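Local atomic coordinates of uncharacterized protein (Magnetospirillum magneticum AMB-1, PDB entry 5MU5), a protein that probably transfers a sugar to flagellin as a Maf-type glycosyltransferase and is involved in formation of the bacterial flagellum. Residues A[290-295]-A[313-318]; A[305-310]-A[331-336]; A[555-560]-A[573-578]. One frame throughout, in Å; residues are numbered along the deposited sequence.

Contact 1 of 3, residues A[290-295]-A[313-318]; sequences VIKANQ and NGIQPD
A Schellman motif with Gly314 at its positive-phi C-prime position ends helix 307-312, and the carbonyls of Asn313 and Gly314 in this turn are held by Lys292 and Gln295. Within the motif Ile315 N bonds to Leu310 O and Gly314 N to Leu311 O. The Gln295 amide uses both its ends on the backbone flanking Ile315. Its NE2 gives a nearly straight bond (170°) to a lone pair of Gly314 O at 3.2 Å, lying in both the amide and the carbonyl plane, while OE1 accepts Gln316 N at 2.9 Å. One bond given and one accepted fix which end of the amide is N and which O. In the parallel part of the central sheet, consistent with a Rossmann-like fold, the turn leads from one beta-alpha-beta crossover helix into strand 319-322, and helix 284-294 belongs to the preceding crossover. Lys292 is extended beyond CG, and its NZ reaches Asn313 O from above the carbonyl plane at 3.0 Å; its charge probably also suits the negative end of helix 307-312. The apolar part of the contact is Ile315 crossing Ile291 at about a right angle, CD1 lying 4.0 Å from Ile291 CG2. Lys518 ties the two segments again, through Gln295 O and the carboxylate of Asp318.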
# COMPACT_ATOMS: atom_id res chain seq x y z
N VAL A 290 -25.19 15.49 -25.94
CA VAL A 290 -23.94 16.09 -26.40
C VAL A 290 -22.93 15.00 -26.76
O VAL A 290 -22.20 15.11 -27.73
CB VAL A 290 -23.37 17.07 -25.35
CG1 VAL A 290 -21.99 17.58 -25.76
CG2 VAL A 290 -24.32 18.23 -25.18
N ILE A 291 -22.89 13.95 -25.96
CA ILE A 291 -21.98 12.85 -26.23
C ILE A 291 -22.39 12.22 -27.56
O ILE A 291 -21.55 11.90 -28.40
CB ILE A 291 -22.05 11.78 -25.13
CG1 ILE A 291 -21.56 12.35 -23.80
CG2 ILE A 291 -21.18 10.58 -25.50
CD1 ILE A 291 -21.81 11.44 -22.61
N LYS A 292 -23.69 12.05 -27.75
CA LYS A 292 -24.23 11.44 -28.97
C LYS A 292 -23.92 12.26 -30.20
O LYS A 292 -23.47 11.71 -31.20
CB LYS A 292 -25.73 11.24 -28.84
CG LYS A 292 -26.30 10.37 -29.94
CD LYS A 292 -27.67 9.82 -29.57
CE LYS A 292 -28.09 8.82 -30.63
NZ LYS A 292 -29.47 8.33 -30.39
N ALA A 293 -24.11 13.56 -30.10
CA ALA A 293 -23.86 14.49 -31.21
C ALA A 293 -22.38 14.62 -31.55
O ALA A 293 -22.06 15.09 -32.63
CB ALA A 293 -24.43 15.86 -30.87
N ASN A 294 -21.50 14.20 -30.66
CA ASN A 294 -20.07 14.32 -30.90
C ASN A 294 -19.32 13.00 -31.08
O ASN A 294 -18.13 13.02 -31.36
CB ASN A 294 -19.44 15.12 -29.76
CG ASN A 294 -19.74 16.59 -29.87
OD1 ASN A 294 -19.07 17.32 -30.59
ND2 ASN A 294 -20.75 17.05 -29.14
N GLN A 295 -19.98 11.86 -30.94
CA GLN A 295 -19.28 10.59 -30.96
C GLN A 295 -18.57 10.32 -32.27
O GLN A 295 -17.61 9.54 -32.30
CB GLN A 295 -20.20 9.41 -30.63
CG GLN A 295 -21.16 9.03 -31.73
CD GLN A 295 -22.00 7.85 -31.34
OE1 GLN A 295 -21.47 6.82 -30.95
NE2 GLN A 295 -23.31 7.98 -31.43
N ASN A 313 -28.58 4.35 -25.48
CA ASN A 313 -28.82 5.60 -26.23
C ASN A 313 -28.20 5.64 -27.63
O ASN A 313 -28.14 6.70 -28.26
CB ASN A 313 -28.30 6.79 -25.42
CG ASN A 313 -29.14 7.07 -24.19
OD1 ASN A 313 -30.16 7.73 -24.27
ND2 ASN A 313 -28.70 6.58 -23.04
N GLY A 314 -27.73 4.49 -28.11
CA GLY A 314 -27.12 4.41 -29.42
C GLY A 314 -25.78 5.11 -29.50
O GLY A 314 -25.50 5.80 -30.49
N ILE A 315 -24.96 4.96 -28.48
CA ILE A 315 -23.63 5.54 -28.49
C ILE A 315 -22.67 4.37 -28.48
O ILE A 315 -22.76 3.51 -27.62
CB ILE A 315 -23.40 6.44 -27.27
CG1 ILE A 315 -24.37 7.65 -27.34
CG2 ILE A 315 -21.94 6.88 -27.21
CD1 ILE A 315 -24.48 8.47 -26.06
N GLN A 316 -21.77 4.33 -29.45
CA GLN A 316 -20.81 3.24 -29.56
C GLN A 316 -19.49 3.56 -28.83
O GLN A 316 -18.75 4.42 -29.25
CB GLN A 316 -20.53 2.97 -31.05
CG GLN A 316 -19.45 1.93 -31.34
CD GLN A 316 -19.81 0.55 -30.82
OE1 GLN A 316 -20.88 0.02 -31.11
NE2 GLN A 316 -18.90 -0.06 -30.06
N PRO A 317 -19.20 2.86 -27.73
CA PRO A 317 -17.87 3.02 -27.17
C PRO A 317 -16.79 2.57 -28.15
O PRO A 317 -16.98 1.59 -28.86
CB PRO A 317 -17.85 2.07 -25.97
CG PRO A 317 -19.25 1.73 -25.69
CD PRO A 317 -20.05 1.96 -26.93
N ASP A 318 -15.67 3.27 -28.19
CA ASP A 318 -14.53 2.85 -28.96
C ASP A 318 -13.73 1.89 -28.10
O ASP A 318 -13.24 0.86 -28.57
CB ASP A 318 -13.71 4.07 -29.35
CG ASP A 318 -14.49 5.01 -30.31
OD1 ASP A 318 -14.66 4.62 -31.49
OD2 ASP A 318 -14.90 6.14 -29.90

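Contact 2 of 3, residues A[305-310]-A[331-336]. With SO4 (sulfate ion), chain B.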
# COMPACT_ATOMS: atom_id res chain seq x y z
N THR A 305 -19.55 -0.17 -16.03
CA THR A 305 -21.00 -0.20 -16.23
C THR A 305 -21.59 0.97 -17.00
O THR A 305 -22.77 0.95 -17.36
CB THR A 305 -21.77 -0.33 -14.89
OG1 THR A 305 -21.34 0.69 -13.96
CG2 THR A 305 -21.53 -1.70 -14.29
N ALA A 306 -20.77 1.99 -17.26
CA ALA A 306 -21.17 3.12 -18.10
C ALA A 306 -21.66 2.68 -19.48
O ALA A 306 -22.42 3.38 -20.14
CB ALA A 306 -19.98 4.03 -18.30
N SER A 307 -21.21 1.51 -19.93
CA SER A 307 -21.56 1.02 -21.25
C SER A 307 -23.07 0.88 -21.45
O SER A 307 -23.59 1.16 -22.54
CB SER A 307 -20.86 -0.33 -21.49
OG SER A 307 -21.22 -1.29 -20.50
N ARG A 308 -23.77 0.50 -20.39
CA ARG A 308 -25.21 0.32 -20.44
C ARG A 308 -25.94 1.57 -20.94
O ARG A 308 -26.74 1.49 -21.86
CB ARG A 308 -25.74 -0.10 -19.06
CG ARG A 308 -27.23 -0.35 -19.04
CD ARG A 308 -27.70 -0.93 -17.70
NE ARG A 308 -27.37 -2.35 -17.52
CZ ARG A 308 -27.95 -3.37 -18.16
NH1 ARG A 308 -28.90 -3.15 -19.08
NH2 ARG A 308 -27.57 -4.62 -17.90
N VAL A 309 -25.63 2.73 -20.35
CA VAL A 309 -26.31 3.98 -20.72
C VAL A 309 -25.88 4.48 -22.10
O VAL A 309 -26.68 5.03 -22.86
CB VAL A 309 -26.16 5.08 -19.62
CG1 VAL A 309 -24.72 5.54 -19.44
CG2 VAL A 309 -27.06 6.27 -19.96
N LEU A 310 -24.61 4.29 -22.45
CA LEU A 310 -24.15 4.66 -23.77
C LEU A 310 -24.88 3.82 -24.81
O LEU A 310 -25.51 4.37 -25.72
CB LEU A 310 -22.63 4.50 -23.89
CG LEU A 310 -21.84 5.37 -22.92
CD1 LEU A 310 -20.39 4.97 -22.88
CD2 LEU A 310 -21.97 6.83 -23.29
N ARG A 331 -20.14 -11.05 -15.24
CA ARG A 331 -21.57 -11.30 -15.43
C ARG A 331 -22.30 -10.00 -15.74
O ARG A 331 -23.21 -9.99 -16.54
CB ARG A 331 -22.22 -12.08 -14.27
CG ARG A 331 -21.91 -13.57 -14.28
CD ARG A 331 -22.65 -14.31 -13.17
NE ARG A 331 -22.22 -13.88 -11.82
CZ ARG A 331 -21.34 -14.53 -11.05
NH1 ARG A 331 -20.78 -15.68 -11.44
NH2 ARG A 331 -21.02 -14.02 -9.86
N ALA A 332 -21.88 -8.90 -15.12
CA ALA A 332 -22.48 -7.59 -15.41
C ALA A 332 -22.22 -7.18 -16.88
O ALA A 332 -23.14 -6.82 -17.60
CB ALA A 332 -21.94 -6.53 -14.45
N LEU A 333 -20.97 -7.30 -17.32
CA LEU A 333 -20.64 -7.02 -18.70
C LEU A 333 -21.39 -7.90 -19.67
O LEU A 333 -21.85 -7.43 -20.70
CB LEU A 333 -19.15 -7.22 -18.96
CG LEU A 333 -18.27 -5.99 -18.87
CD1 LEU A 333 -16.85 -6.43 -19.21
CD2 LEU A 333 -18.74 -4.90 -19.83
N ALA A 334 -21.47 -9.19 -19.36
CA ALA A 334 -22.17 -10.14 -20.23
C ALA A 334 -23.64 -9.78 -20.41
O ALA A 334 -24.18 -9.91 -21.51
CB ALA A 334 -22.05 -11.56 -19.69
N ALA A 335 -24.31 -9.36 -19.34
CA ALA A 335 -25.72 -8.93 -19.39
C ALA A 335 -25.92 -7.74 -20.35
O ALA A 335 -26.90 -7.68 -21.09
CB ALA A 335 -26.22 -8.57 -17.99
N VAL A 336 -24.97 -6.81 -20.34
CA VAL A 336 -25.02 -5.66 -21.25
C VAL A 336 -24.81 -6.11 -22.70
O VAL A 336 -25.49 -5.63 -23.59
CB VAL A 336 -23.99 -4.59 -20.87
CG1 VAL A 336 -24.05 -3.44 -21.85
CG2 VAL A 336 -24.20 -4.09 -19.44
S SO4 B . -18.46 0.57 -12.43
O1 SO4 B . -18.24 1.89 -13.08
O2 SO4 B . -19.79 0.63 -11.75
O3 SO4 B . -17.37 0.31 -11.43
O4 SO4 B . -18.38 -0.49 -13.49
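With CG anti to the backbone N (chi1 -178°) and the chain bent at chi3 (-75°), which places NE, Arg308 brings its guanidinium against Val336. The pair joins helices 307-312 and 327-340, successive crossover helices of the parallel part of the sheet, which precede and follow strand 319-322 in the chain. Val336 CG2 lies over one face of the guanidinium, 3.7 Å from Arg308 NH2, while Ala335 CB stands at its edge, 4.2 Å from the same nitrogen. The charged group thus rests on an aliphatic surface, and its NH1 finds a carboxylate farther along the second helix in a salt bridge with Glu339. The other branch of Val336, CG1, comes within 3.8 Å of Ser307 OG. That hydroxyl also makes a weak hydrogen bond to Gly304 O, and Leu333 CD2 borders it at 4.4 Å. Near the N-terminal end of helix 307-312, a place where anions are often bound, Thr305 and Ser280 hold a sulfate, probably from the crystallisation liquor. Thr305 grips two of its oxygens, the backbone N reaching O4 at 2.8 Å and OG1 reaching O2 at 2.7 Å.

Contact 3 of 3, residues A[555-560]-A[573-578]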
# COMPACT_ATOMS: atom_id res chain seq x y z
N GLY A 555 9.52 -23.57 2.83
CA GLY A 555 10.42 -24.38 3.62
C GLY A 555 11.36 -23.52 4.44
O GLY A 555 11.62 -23.82 5.61
N GLU A 556 11.85 -22.44 3.84
CA GLU A 556 12.79 -21.54 4.52
C GLU A 556 12.12 -20.78 5.68
O GLU A 556 12.75 -20.53 6.71
CB GLU A 556 13.48 -20.58 3.52
CG GLU A 556 14.48 -21.29 2.60
CD GLU A 556 14.97 -20.43 1.42
OE1 GLU A 556 14.41 -19.33 1.18
OE2 GLU A 556 15.92 -20.87 0.71
N CYS A 557 10.84 -20.45 5.53
CA CYS A 557 10.08 -19.80 6.62
C CYS A 557 9.77 -20.76 7.75
O CYS A 557 9.73 -20.35 8.90
CB CYS A 557 8.77 -19.23 6.11
SG CYS A 557 8.96 -17.97 4.83
N ALA A 558 9.51 -22.03 7.41
CA ALA A 558 9.25 -23.05 8.41
C ALA A 558 10.50 -23.23 9.24
O ALA A 558 10.45 -23.25 10.48
CB ALA A 558 8.88 -24.36 7.73
N GLN A 559 11.63 -23.30 8.56
CA GLN A 559 12.92 -23.48 9.21
C GLN A 559 13.27 -22.30 10.13
O GLN A 559 13.82 -22.48 11.23
CB GLN A 559 14.01 -23.66 8.15
CG GLN A 559 15.40 -23.98 8.70
CD GLN A 559 15.41 -25.27 9.50
OE1 GLN A 559 14.77 -26.25 9.11
NE2 GLN A 559 16.12 -25.28 10.61
N ALA A 560 12.95 -21.09 9.67
CA ALA A 560 13.16 -19.87 10.45
C ALA A 560 12.39 -19.93 11.76
O ALA A 560 12.93 -19.61 12.80
CB ALA A 560 12.72 -18.65 9.66
N LEU A 573 12.62 -10.44 12.15
CA LEU A 573 13.68 -9.93 11.27
C LEU A 573 14.01 -10.95 10.20
O LEU A 573 14.17 -10.61 9.04
CB LEU A 573 14.96 -9.58 12.04
CG LEU A 573 14.89 -8.29 12.86
CD1 LEU A 573 16.01 -8.22 13.89
CD2 LEU A 573 14.91 -7.08 11.95
N VAL A 574 14.09 -12.21 10.59
CA VAL A 574 14.42 -13.26 9.63
C VAL A 574 13.31 -13.46 8.60
O VAL A 574 13.59 -13.59 7.42
CB VAL A 574 14.76 -14.58 10.33
CG1 VAL A 574 14.97 -15.70 9.32
CG2 VAL A 574 16.03 -14.41 11.15
N LEU A 575 12.05 -13.47 9.03
CA LEU A 575 10.94 -13.64 8.09
C LEU A 575 10.80 -12.45 7.16
O LEU A 575 10.54 -12.60 5.96
CB LEU A 575 9.61 -13.84 8.82
CG LEU A 575 9.42 -15.17 9.55
CD1 LEU A 575 8.11 -15.12 10.34
CD2 LEU A 575 9.43 -16.34 8.57
N SER A 576 10.96 -11.24 7.70
CA SER A 576 10.87 -10.05 6.87
C SER A 576 11.90 -10.09 5.75
O SER A 576 11.54 -9.90 4.58
CB SER A 576 11.04 -8.78 7.68
OG SER A 576 9.88 -8.55 8.46
N GLU A 577 13.16 -10.36 6.11
CA GLU A 577 14.23 -10.46 5.12
C GLU A 577 13.90 -11.44 3.99
O GLU A 577 14.16 -11.15 2.83
CB GLU A 577 15.56 -10.85 5.77
CG GLU A 577 16.67 -11.12 4.76
CD GLU A 577 18.01 -11.41 5.42
OE1 GLU A 577 18.02 -11.74 6.64
OE2 GLU A 577 19.04 -11.32 4.73
N MET A 578 13.30 -12.58 4.32
CA MET A 578 12.89 -13.55 3.32
C MET A 578 11.68 -13.14 2.50
O MET A 578 11.56 -13.54 1.36
CB MET A 578 12.52 -14.86 3.99
CG MET A 578 13.70 -15.60 4.54
SD MET A 578 13.14 -17.03 5.46
CE MET A 578 14.72 -17.61 6.09
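Met578 and Ala560 meet across an antiparallel helix pair of the Maf helical bundle, in which segments 555-560 and 573-578 run at 169° with axes 9.9 Å apart. The side-chain contacts across this pair are apolar, and one long side chain spans the interface. Met578, its CG beside the backbone N and its chain extended beyond, reaches over to the far helix and lays its thioether end against one turn of it. The methyl CE lies 3.6 Å from Glu556 O, a carbonyl already bonded to Ala560 N within its own helix, and 4.2 Å from Ala560 CB. The Met578 SD meets the aliphatic CB of Glu556 at 4.1 Å and comes within 4.3 Å of Cys557 SG. An alanine in place of Met578 would probably open a gap between the helices and take from Glu556 CB and Cys557 SG their contact with the thioether. Leu575 adds its CD2 branch, 3.9 Å from Cys557 CB. Away from this pair, Leu575 also packs on Met599 and Tyr605 of helix 589-609, while Cys557 touches Leu598 of the same helix and Ile633 of helix 618-646, which sets the pair into the wider bundle. Ala560 points its CB toward the other helix, among Val574, Leu575 and Met578; Val574, with CG1 anti to the backbone N (chi1 174°), supplies the nearest atom, CG1 at 3.7 Å from Ala560 CB.

In the fold
Followed from the N terminus, the chain enters contact 1 at 290-295, passes through strand 299-303 and begins contact 2 at 305-310 before returning to close contact 1 at 313-318. Strand 319-322 and the start of helix 327-340 then lead to 331-336, which closes contact 2. The two loops therefore cross, and they meet where helix 307-312 ends. Together they tie helix 284-294 to the turn ending helix 307-312, and that helix to helix 327-340. Contact 3 follows in series, joining two consecutive helices of the C-terminal bundle, its centre about 56 Å from that of contact 1 and 46 Å from that of contact 2.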